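Local atomic coordinates of LD10117p (Drosophila melanogaster, PDB entry 5HJQ), a protein that acts as a GTPase-activating protein for Rab35 in synaptic vesicle protein recycling and binds phosphoinositides through its TBC domain. Residues A[166-171]-A[282-287]; A[161-166]-A[274-279]; A[146-151]-A[173-178]. One frame throughout, in Å; residues are numbered along the deposited sequence.

All three contacts lie in the all-helical Rab-GAP TBC domain and involve the long connection between helix 134-143 and helix 171-187. Along the chain the order is 146-151, 161-166, 166-171 and 173-178, then, after some hundred mostly helical residues, 274-279 and 282-287. Interactions 1 and 2 share P166, have centres about 11 Å apart, and use the successive helices 274-279 and 284-297; a probable hydrogen bond from Y167 OH to L279 O joins them. Interaction 3 is more peripheral, its centre about 18 Å from that of interaction 1, and folds the connection onto helix 171-187. The connection is thus tied into the domain at several points, all away from the inositol phosphate pocket.

Interaction 1 (A[166-171]-A[282-287]); sequences PYHLTS and LPFQHL
Y167, H168 and F284 form an aromatic cluster where a tight turn meets the first turn of helix 284-297 in the TBC domain. The turn is type II' and runs from P166 to L169, closed by the hydrogen bond from L169 N to P166 O, 3.1 Å; Y167 and H168 at its corners both direct their CB toward the helix. F284, just after the N-cap residue P283, answers with CG anti to the backbone N (chi1 -172°), which carries its ring out toward both of them. H168 presents an edge to one face of F284: the planes stand at 63°, the centroids are 4.9 Å apart, and ND1 lies above the phenyl ring, offset toward the rim. Its neighbour CE1 comes within 3.8 Å of F284 CB. Y167 meets the same phenyl ring differently, in an oblique pairing with centroids 5.8 Å apart and planes at 51°, its CB and CG lying beside F284 CD1. Further out, the tyrosine ring crosses the side chain of L287, one helical turn on from F284. H206 joins the cluster, its ring meeting F284 and its NE2 hydrogen-bonded to H168 N, while helix 197-204 packs against Y167. The phenol hydroxyl is hydrogen-bonded to L279 O of the preceding helix, and L287 CD1 lies 3.6 Å from Y167 CE1, with CZ and OH similarly near.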
loop_
_atom_site.group_PDB
_atom_site.type_symbol
_atom_site.label_atom_id
_atom_site.label_comp_id
_atom_site.label_asym_id
_atom_site.label_seq_id
_atom_site.Cartn_x
_atom_site.Cartn_y
_atom_site.Cartn_z
ATOM N N PRO A 166 11.504 -3.706 -4.430
ATOM C CA PRO A 166 11.381 -4.804 -5.394
ATOM C C PRO A 166 10.751 -6.068 -4.814
ATOM O O PRO A 166 10.221 -6.882 -5.575
ATOM C CB PRO A 166 12.834 -5.063 -5.787
ATOM C CG PRO A 166 13.592 -4.774 -4.528
ATOM C CD PRO A 166 12.838 -3.674 -3.805
ATOM N N TYR A 167 10.814 -6.219 -3.493
ATOM C CA TYR A 167 10.349 -7.425 -2.811
ATOM C C TYR A 167 10.991 -8.680 -3.410
ATOM O O TYR A 167 12.213 -8.799 -3.431
ATOM C CB TYR A 167 8.822 -7.514 -2.858
ATOM C CG TYR A 167 8.140 -6.287 -2.292
ATOM C CD1 TYR A 167 8.189 -6.008 -0.931
ATOM C CD2 TYR A 167 7.453 -5.404 -3.117
ATOM C CE1 TYR A 167 7.575 -4.885 -0.406
ATOM C CE2 TYR A 167 6.834 -4.276 -2.600
ATOM C CZ TYR A 167 6.899 -4.025 -1.243
ATOM O OH TYR A 167 6.285 -2.912 -0.721
ATOM N N HIS A 168 10.176 -9.601 -3.914
ATOM C CA HIS A 168 10.693 -10.877 -4.402
ATOM C C HIS A 168 10.897 -10.908 -5.916
ATOM O O HIS A 168 11.166 -11.964 -6.485
ATOM C CB HIS A 168 9.760 -12.017 -3.987
ATOM C CG HIS A 168 9.629 -12.181 -2.505
ATOM N ND1 HIS A 168 8.420 -12.413 -1.886
ATOM C CD2 HIS A 168 10.555 -12.145 -1.518
ATOM C CE1 HIS A 168 8.608 -12.514 -0.581
ATOM N NE2 HIS A 168 9.895 -12.356 -0.332
ATOM N N LEU A 169 10.776 -9.752 -6.564
ATOM C CA LEU A 169 10.942 -9.674 -8.012
ATOM C C LEU A 169 12.356 -10.037 -8.451
ATOM O O LEU A 169 13.337 -9.596 -7.854
ATOM C CB LEU A 169 10.601 -8.272 -8.524
ATOM C CG LEU A 169 9.137 -7.835 -8.535
ATOM C CD1 LEU A 169 9.009 -6.462 -9.188
ATOM C CD2 LEU A 169 8.279 -8.863 -9.252
ATOM N N THR A 170 12.448 -10.839 -9.507
ATOM C CA THR A 170 13.729 -11.151 -10.125
ATOM C C THR A 170 14.300 -9.904 -10.791
ATOM O O THR A 170 13.674 -8.843 -10.778
ATOM C CB THR A 170 13.593 -12.268 -11.170
ATOM O OG1 THR A 170 12.737 -11.824 -12.229
ATOM C CG2 THR A 170 13.000 -13.522 -10.541
ATOM N N SER A 171 15.486 -10.031 -11.376
ATOM C CA SER A 171 16.104 -8.911 -12.079
ATOM C C SER A 171 15.245 -8.487 -13.267
ATOM O O SER A 171 15.148 -7.302 -13.588
ATOM C CB SER A 171 17.515 -9.276 -12.543
ATOM O OG SER A 171 17.480 -10.350 -13.466
ATOM N N LEU A 282 6.140 -4.296 7.081
ATOM C CA LEU A 282 5.359 -5.524 7.190
ATOM C C LEU A 282 5.866 -6.582 6.225
ATOM O O LEU A 282 6.257 -6.261 5.105
ATOM C CB LEU A 282 3.877 -5.250 6.924
ATOM C CG LEU A 282 3.157 -4.322 7.899
ATOM C CD1 LEU A 282 1.673 -4.275 7.594
ATOM C CD2 LEU A 282 3.402 -4.773 9.328
ATOM N N PRO A 283 5.870 -7.848 6.661
ATOM C CA PRO A 283 6.295 -8.939 5.783
ATOM C C PRO A 283 5.382 -9.047 4.562
ATOM O O PRO A 283 4.222 -8.635 4.638
ATOM C CB PRO A 283 6.187 -10.176 6.681
ATOM C CG PRO A 283 6.188 -9.653 8.082
ATOM C CD PRO A 283 5.498 -8.332 8.001
ATOM N N PHE A 284 5.907 -9.579 3.462
ATOM C CA PHE A 284 5.183 -9.656 2.192
ATOM C C PHE A 284 3.816 -10.326 2.333
ATOM O O PHE A 284 2.820 -9.852 1.792
ATOM C CB PHE A 284 6.040 -10.399 1.162
ATOM C CG PHE A 284 5.482 -10.375 -0.229
ATOM C CD1 PHE A 284 5.552 -9.227 -0.999
ATOM C CD2 PHE A 284 4.883 -11.501 -0.762
ATOM C CE1 PHE A 284 5.036 -9.205 -2.280
ATOM C CE2 PHE A 284 4.362 -11.486 -2.040
ATOM C CZ PHE A 284 4.438 -10.334 -2.800
ATOM N N GLN A 285 3.799 -11.425 3.071
ATOM C CA GLN A 285 2.592 -12.131 3.477
ATOM C C GLN A 285 1.476 -11.214 3.987
ATOM O O GLN A 285 0.310 -11.405 3.650
ATOM C CB GLN A 285 2.995 -13.125 4.559
ATOM C CG GLN A 285 4.138 -12.546 5.365
ATOM C CD GLN A 285 4.788 -13.513 6.309
ATOM O OE1 GLN A 285 4.201 -13.910 7.314
ATOM N NE2 GLN A 285 6.035 -13.865 6.017
ATOM N N HIS A 286 1.832 -10.238 4.822
ATOM C CA HIS A 286 0.846 -9.312 5.384
ATOM C C HIS A 286 0.391 -8.300 4.343
ATOM O O HIS A 286 -0.796 -7.990 4.243
ATOM C CB HIS A 286 1.407 -8.571 6.605
ATOM C CG HIS A 286 1.768 -9.465 7.749
ATOM N ND1 HIS A 286 2.775 -10.402 7.667
ATOM C CD2 HIS A 286 1.271 -9.554 9.004
ATOM C CE1 HIS A 286 2.877 -11.036 8.820
ATOM N NE2 HIS A 286 1.977 -10.539 9.652
ATOM N N LEU A 287 1.350 -7.791 3.574
ATOM C CA LEU A 287 1.079 -6.845 2.494
ATOM C C LEU A 287 0.043 -7.359 1.505
ATOM O O LEU A 287 -0.837 -6.614 1.071
ATOM C CB LEU A 287 2.364 -6.521 1.731
ATOM C CG LEU A 287 3.297 -5.433 2.244
ATOM C CD1 LEU A 287 4.483 -5.297 1.307
ATOM C CD2 LEU A 287 2.543 -4.125 2.358
#

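Interaction 2 (A[161-166]-A[274-279]); sequences ATHCLP and WCWWIL
Ring stacking dominates: the imidazole of H163 lies face to face on the indole of W276, its centroid 3.8 Å from that of the five-membered ring and the planes only 7° apart. W276 CE2 sits over the centre of the histidine face, and H163 CD2 approaches W276 CD2 to 3.6 Å, so the overlap includes the bond shared by the two indole rings. A CH-pi contact extends it, with H163 CB 3.8 Å from the centroid of the six-membered ring and 28° off its normal. On the opposite indole face lies C275 SG, 3.9 Å above the plane, so W276 is covered on both sides.

Apolar contacts come from one branch of L165: CD1 reaches W276 CZ3 obliquely at 4.1 Å and L279 CB at 4.3 Å. The same methyl approaches the backbone oxygen L279 O to 3.2 Å. D160 OD2 makes a weak hydrogen bond with H163 ND1, consistent with holding the imidazole in its stacked orientation.

Within the helical TBC domain, loop 161-166, part of the connection between helices 134-143 and 171-187, thus lies against helix 274-279, while helix 197-204 borders both partners through P199, which touches L165 and W276, and S202, whose OG is hydrogen-bonded to L165 O.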
loop_
_atom_site.group_PDB
_atom_site.type_symbol
_atom_site.label_atom_id
_atom_site.label_comp_id
_atom_site.label_asym_id
_atom_site.label_seq_id
_atom_site.Cartn_x
_atom_site.Cartn_y
_atom_site.Cartn_z
ATOM N N ALA A 161 13.468 7.399 -5.071
ATOM C CA ALA A 161 14.643 6.608 -5.423
ATOM C C ALA A 161 15.045 5.672 -4.288
ATOM O O ALA A 161 15.562 4.578 -4.522
ATOM C CB ALA A 161 15.800 7.522 -5.789
ATOM N N THR A 162 14.789 6.106 -3.060
ATOM C CA THR A 162 15.100 5.313 -1.879
ATOM C C THR A 162 14.095 4.172 -1.700
ATOM O O THR A 162 14.394 3.165 -1.055
ATOM C CB THR A 162 15.113 6.189 -0.612
ATOM O OG1 THR A 162 15.889 7.369 -0.855
ATOM C CG2 THR A 162 15.711 5.433 0.567
ATOM N N HIS A 163 12.908 4.322 -2.282
ATOM C CA HIS A 163 11.847 3.337 -2.083
ATOM C C HIS A 163 11.284 2.752 -3.379
ATOM O O HIS A 163 10.073 2.774 -3.612
ATOM C CB HIS A 163 10.714 3.954 -1.266
ATOM C CG HIS A 163 11.120 4.345 0.120
ATOM N ND1 HIS A 163 11.597 5.600 0.429
ATOM C CD2 HIS A 163 11.134 3.642 1.277
ATOM C CE1 HIS A 163 11.879 5.657 1.718
ATOM N NE2 HIS A 163 11.608 4.482 2.256
ATOM N N CYS A 164 12.162 2.228 -4.223
ATOM C CA CYS A 164 11.719 1.417 -5.348
ATOM C C CYS A 164 11.747 -0.039 -4.913
ATOM O O CYS A 164 12.504 -0.849 -5.448
ATOM C CB CYS A 164 12.593 1.651 -6.579
ATOM S SG CYS A 164 12.471 3.339 -7.220
ATOM N N LEU A 165 10.919 -0.346 -3.919
ATOM C CA LEU A 165 10.907 -1.649 -3.264
ATOM C C LEU A 165 10.560 -2.773 -4.233
ATOM O O LEU A 165 9.465 -2.801 -4.794
ATOM C CB LEU A 165 9.918 -1.634 -2.099
ATOM C CG LEU A 165 10.173 -0.531 -1.070
ATOM C CD1 LEU A 165 8.989 -0.374 -0.128
ATOM C CD2 LEU A 165 11.446 -0.818 -0.289
ATOM N N PRO A 166 11.504 -3.706 -4.430
ATOM C CA PRO A 166 11.381 -4.804 -5.394
ATOM C C PRO A 166 10.751 -6.068 -4.814
ATOM O O PRO A 166 10.221 -6.882 -5.575
ATOM C CB PRO A 166 12.834 -5.063 -5.787
ATOM C CG PRO A 166 13.592 -4.774 -4.528
ATOM C CD PRO A 166 12.838 -3.674 -3.805
ATOM N N TRP A 274 4.591 7.285 7.286
ATOM C CA TRP A 274 3.578 6.338 7.746
ATOM C C TRP A 274 3.378 5.167 6.783
ATOM O O TRP A 274 3.202 4.032 7.219
ATOM C CB TRP A 274 2.240 7.051 7.980
ATOM C CG TRP A 274 1.526 7.452 6.724
ATOM C CD1 TRP A 274 1.709 8.597 6.007
ATOM C CD2 TRP A 274 0.513 6.706 6.036
ATOM N NE1 TRP A 274 0.871 8.615 4.920
ATOM C CE2 TRP A 274 0.130 7.465 4.911
ATOM C CE3 TRP A 274 -0.101 5.470 6.258
ATOM C CZ2 TRP A 274 -0.839 7.026 4.009
ATOM C CZ3 TRP A 274 -1.067 5.038 5.362
ATOM C CH2 TRP A 274 -1.427 5.815 4.253
ATOM N N CYS A 275 3.410 5.436 5.481
ATOM C CA CYS A 275 3.169 4.391 4.491
ATOM C C CYS A 275 4.303 3.376 4.457
ATOM O O CYS A 275 4.100 2.231 4.067
ATOM C CB CYS A 275 2.967 4.995 3.097
ATOM S SG CYS A 275 4.216 6.193 2.580
ATOM N N TRP A 276 5.492 3.788 4.887
ATOM C CA TRP A 276 6.658 2.915 4.802
ATOM C C TRP A 276 6.686 1.868 5.907
ATOM O O TRP A 276 7.410 0.879 5.803
ATOM C CB TRP A 276 7.950 3.735 4.816
ATOM C CG TRP A 276 8.030 4.714 3.685
ATOM C CD1 TRP A 276 8.311 6.043 3.773
ATOM C CD2 TRP A 276 7.795 4.444 2.296
ATOM N NE1 TRP A 276 8.280 6.618 2.526
ATOM C CE2 TRP A 276 7.962 5.656 1.602
ATOM C CE3 TRP A 276 7.467 3.294 1.572
ATOM C CZ2 TRP A 276 7.812 5.752 0.222
ATOM C CZ3 TRP A 276 7.315 3.391 0.207
ATOM C CH2 TRP A 276 7.485 4.610 -0.454
ATOM N N TRP A 277 5.906 2.083 6.962
ATOM C CA TRP A 277 5.713 1.046 7.966
ATOM C C TRP A 277 5.061 -0.153 7.296
ATOM O O TRP A 277 5.432 -1.303 7.535
ATOM C CB TRP A 277 4.836 1.534 9.118
ATOM C CG TRP A 277 5.291 2.804 9.758
ATOM C CD1 TRP A 277 6.566 3.284 9.827
ATOM C CD2 TRP A 277 4.464 3.762 10.426
ATOM N NE1 TRP A 277 6.585 4.481 10.501
ATOM C CE2 TRP A 277 5.304 4.800 10.873
ATOM C CE3 TRP A 277 3.091 3.846 10.681
ATOM C CZ2 TRP A 277 4.818 5.906 11.566
ATOM C CZ3 TRP A 277 2.611 4.945 11.368
ATOM C CH2 TRP A 277 3.472 5.960 11.804
ATOM N N ILE A 278 4.080 0.140 6.449
ATOM C CA ILE A 278 3.328 -0.883 5.742
ATOM C C ILE A 278 4.122 -1.436 4.564
ATOM O O ILE A 278 4.425 -2.625 4.523
ATOM C CB ILE A 278 1.977 -0.332 5.238
ATOM C CG1 ILE A 278 1.104 0.097 6.421
ATOM C CG2 ILE A 278 1.258 -1.366 4.383
ATOM C CD1 ILE A 278 -0.141 0.858 6.026
ATOM N N LEU A 279 4.474 -0.565 3.622
ATOM C CA LEU A 279 5.099 -0.987 2.369
ATOM C C LEU A 279 6.547 -1.452 2.505
ATOM O O LEU A 279 7.028 -2.226 1.678
ATOM C CB LEU A 279 5.036 0.148 1.343
ATOM C CG LEU A 279 3.646 0.540 0.839
ATOM C CD1 LEU A 279 3.731 1.701 -0.143
ATOM C CD2 LEU A 279 2.945 -0.661 0.200
#

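Interaction 3 (A[146-151]-A[173-178]); sequences TELSEK and GRAVAD
An extended strip of backbone around L148 passes helical residues 173-178 at the periphery of the TBC domain, with L148 and V176 as the closest pair of CA atoms at 7.6 Å. The helix keeps its own backbone bonds here, including D178 N to R174 O at 2.9 Å, and no hydrogen bond crosses between the two segments. This loop-on-helix contact is apolar, methyl against methyl, and rests on one side chain. L148 directs its CB toward the helix and has CG anti to the backbone N (chi1 -173°), extending the isobutyl group away from its own strip. Its two methyls divide the helix surface: CD2 meets A175 CB at 4.0 Å and V176 CG2 at 4.3 Å, whereas CD1 lies by the backbone, 3.9 Å from A175 O. All these separations are ordinary van der Waals distances, and the 122 Å² buried in total marks a modest surface contact; L148 also touches a crystal neighbour.

Next along the strip, S149 has a local role. Its OG donates to K151 O at 2.9 Å, in the carbonyl plane and on a lone pair with a C=O...donor angle of 110°, tying the chain back on itself beyond L148.

L148 also touches T172 and R179 of helix 171-187, so its contacts span about two turns of that helix. Further round the helix, V176 packs on L205 and D178 OD1 is hydrogen-bonded to Y198 OH of helix 197-204, linking this outer contact to the next helix in the chain.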
loop_
_atom_site.group_PDB
_atom_site.type_symbol
_atom_site.label_atom_id
_atom_site.label_comp_id
_atom_site.label_asym_id
_atom_site.label_seq_id
_atom_site.Cartn_x
_atom_site.Cartn_y
_atom_site.Cartn_z
ATOM N N THR A 146 9.591 -3.085 -28.479
ATOM C CA THR A 146 8.872 -3.939 -27.544
ATOM C C THR A 146 9.872 -4.625 -26.615
ATOM O O THR A 146 9.576 -4.914 -25.454
ATOM C CB THR A 146 8.025 -4.991 -28.297
ATOM O OG1 THR A 146 6.960 -4.335 -28.999
ATOM C CG2 THR A 146 7.432 -6.010 -27.340
ATOM N N GLU A 147 11.071 -4.852 -27.139
ATOM C CA GLU A 147 12.108 -5.611 -26.449
ATOM C C GLU A 147 12.551 -4.971 -25.134
ATOM O O GLU A 147 12.842 -3.775 -25.076
ATOM C CB GLU A 147 13.313 -5.785 -27.377
ATOM C CG GLU A 147 14.489 -6.533 -26.767
ATOM C CD GLU A 147 15.680 -6.599 -27.705
ATOM O OE1 GLU A 147 15.467 -6.573 -28.935
ATOM O OE2 GLU A 147 16.826 -6.681 -27.216
ATOM N N LEU A 148 12.598 -5.784 -24.081
ATOM C CA LEU A 148 13.048 -5.329 -22.771
ATOM C C LEU A 148 14.558 -5.118 -22.750
ATOM O O LEU A 148 15.324 -5.997 -23.141
ATOM C CB LEU A 148 12.653 -6.332 -21.683
ATOM C CG LEU A 148 12.914 -5.911 -20.233
ATOM C CD1 LEU A 148 11.924 -4.842 -19.795
ATOM C CD2 LEU A 148 12.865 -7.113 -19.295
ATOM N N SER A 149 14.979 -3.950 -22.283
ATOM C CA SER A 149 16.398 -3.649 -22.154
ATOM C C SER A 149 17.036 -4.446 -21.019
ATOM O O SER A 149 16.349 -4.889 -20.099
ATOM C CB SER A 149 16.596 -2.151 -21.922
ATOM O OG SER A 149 17.861 -1.888 -21.346
ATOM N N GLU A 150 18.350 -4.638 -21.096
ATOM C CA GLU A 150 19.100 -5.176 -19.967
ATOM C C GLU A 150 19.786 -4.015 -19.254
ATOM O O GLU A 150 20.063 -4.082 -18.050
ATOM C CB GLU A 150 20.112 -6.233 -20.419
ATOM N N LYS A 151 20.037 -2.946 -20.005
ATOM C CA LYS A 151 20.543 -1.707 -19.430
ATOM C C LYS A 151 19.571 -1.225 -18.366
ATOM O O LYS A 151 18.363 -1.195 -18.603
ATOM C CB LYS A 151 20.725 -0.627 -20.504
ATOM C CG LYS A 151 21.477 -1.086 -21.750
ATOM C CD LYS A 151 20.606 -0.977 -23.000
ATOM C CE LYS A 151 20.292 0.477 -23.346
ATOM N NZ LYS A 151 19.778 0.612 -24.741
ATOM N N GLY A 173 11.990 -8.985 -13.327
ATOM C CA GLY A 173 10.804 -8.431 -12.702
ATOM C C GLY A 173 10.960 -6.951 -12.420
ATOM O O GLY A 173 10.047 -6.165 -12.676
ATOM N N ARG A 174 12.125 -6.569 -11.906
ATOM C CA ARG A 174 12.405 -5.167 -11.611
ATOM C C ARG A 174 12.443 -4.321 -12.880
ATOM O O ARG A 174 11.936 -3.196 -12.905
ATOM C CB ARG A 174 13.730 -5.026 -10.859
ATOM C CG ARG A 174 13.785 -5.777 -9.539
ATOM C CD ARG A 174 15.139 -5.613 -8.864
ATOM N NE ARG A 174 15.616 -6.873 -8.303
ATOM C CZ ARG A 174 16.602 -7.597 -8.823
ATOM N NH1 ARG A 174 17.231 -7.179 -9.912
ATOM N NH2 ARG A 174 16.965 -8.737 -8.249
ATOM N N ALA A 175 13.057 -4.866 -13.927
ATOM C CA ALA A 175 13.188 -4.162 -15.198
ATOM C C ALA A 175 11.821 -3.894 -15.816
ATOM O O ALA A 175 11.613 -2.875 -16.476
ATOM C CB ALA A 175 14.055 -4.957 -16.156
ATOM N N VAL A 176 10.894 -4.819 -15.597
ATOM C CA VAL A 176 9.528 -4.668 -16.078
ATOM C C VAL A 176 8.824 -3.550 -15.309
ATOM O O VAL A 176 8.135 -2.710 -15.896
ATOM C CB VAL A 176 8.738 -5.984 -15.936
ATOM C CG1 VAL A 176 7.249 -5.728 -16.046
ATOM C CG2 VAL A 176 9.200 -6.996 -16.975
ATOM N N ALA A 177 9.003 -3.552 -13.991
ATOM C CA ALA A 177 8.475 -2.495 -13.135
ATOM C C ALA A 177 8.970 -1.133 -13.604
ATOM O O ALA A 177 8.189 -0.190 -13.736
ATOM C CB ALA A 177 8.871 -2.735 -11.688
ATOM N N ASP A 178 10.270 -1.049 -13.869
ATOM C CA ASP A 178 10.882 0.177 -14.366
ATOM C C ASP A 178 10.238 0.638 -15.666
ATOM O O ASP A 178 10.078 1.837 -15.896
ATOM C CB ASP A 178 12.386 -0.015 -14.574
ATOM C CG ASP A 178 13.116 -0.350 -13.290
ATOM O OD1 ASP A 178 12.639 0.062 -12.211
ATOM O OD2 ASP A 178 14.168 -1.023 -13.359
#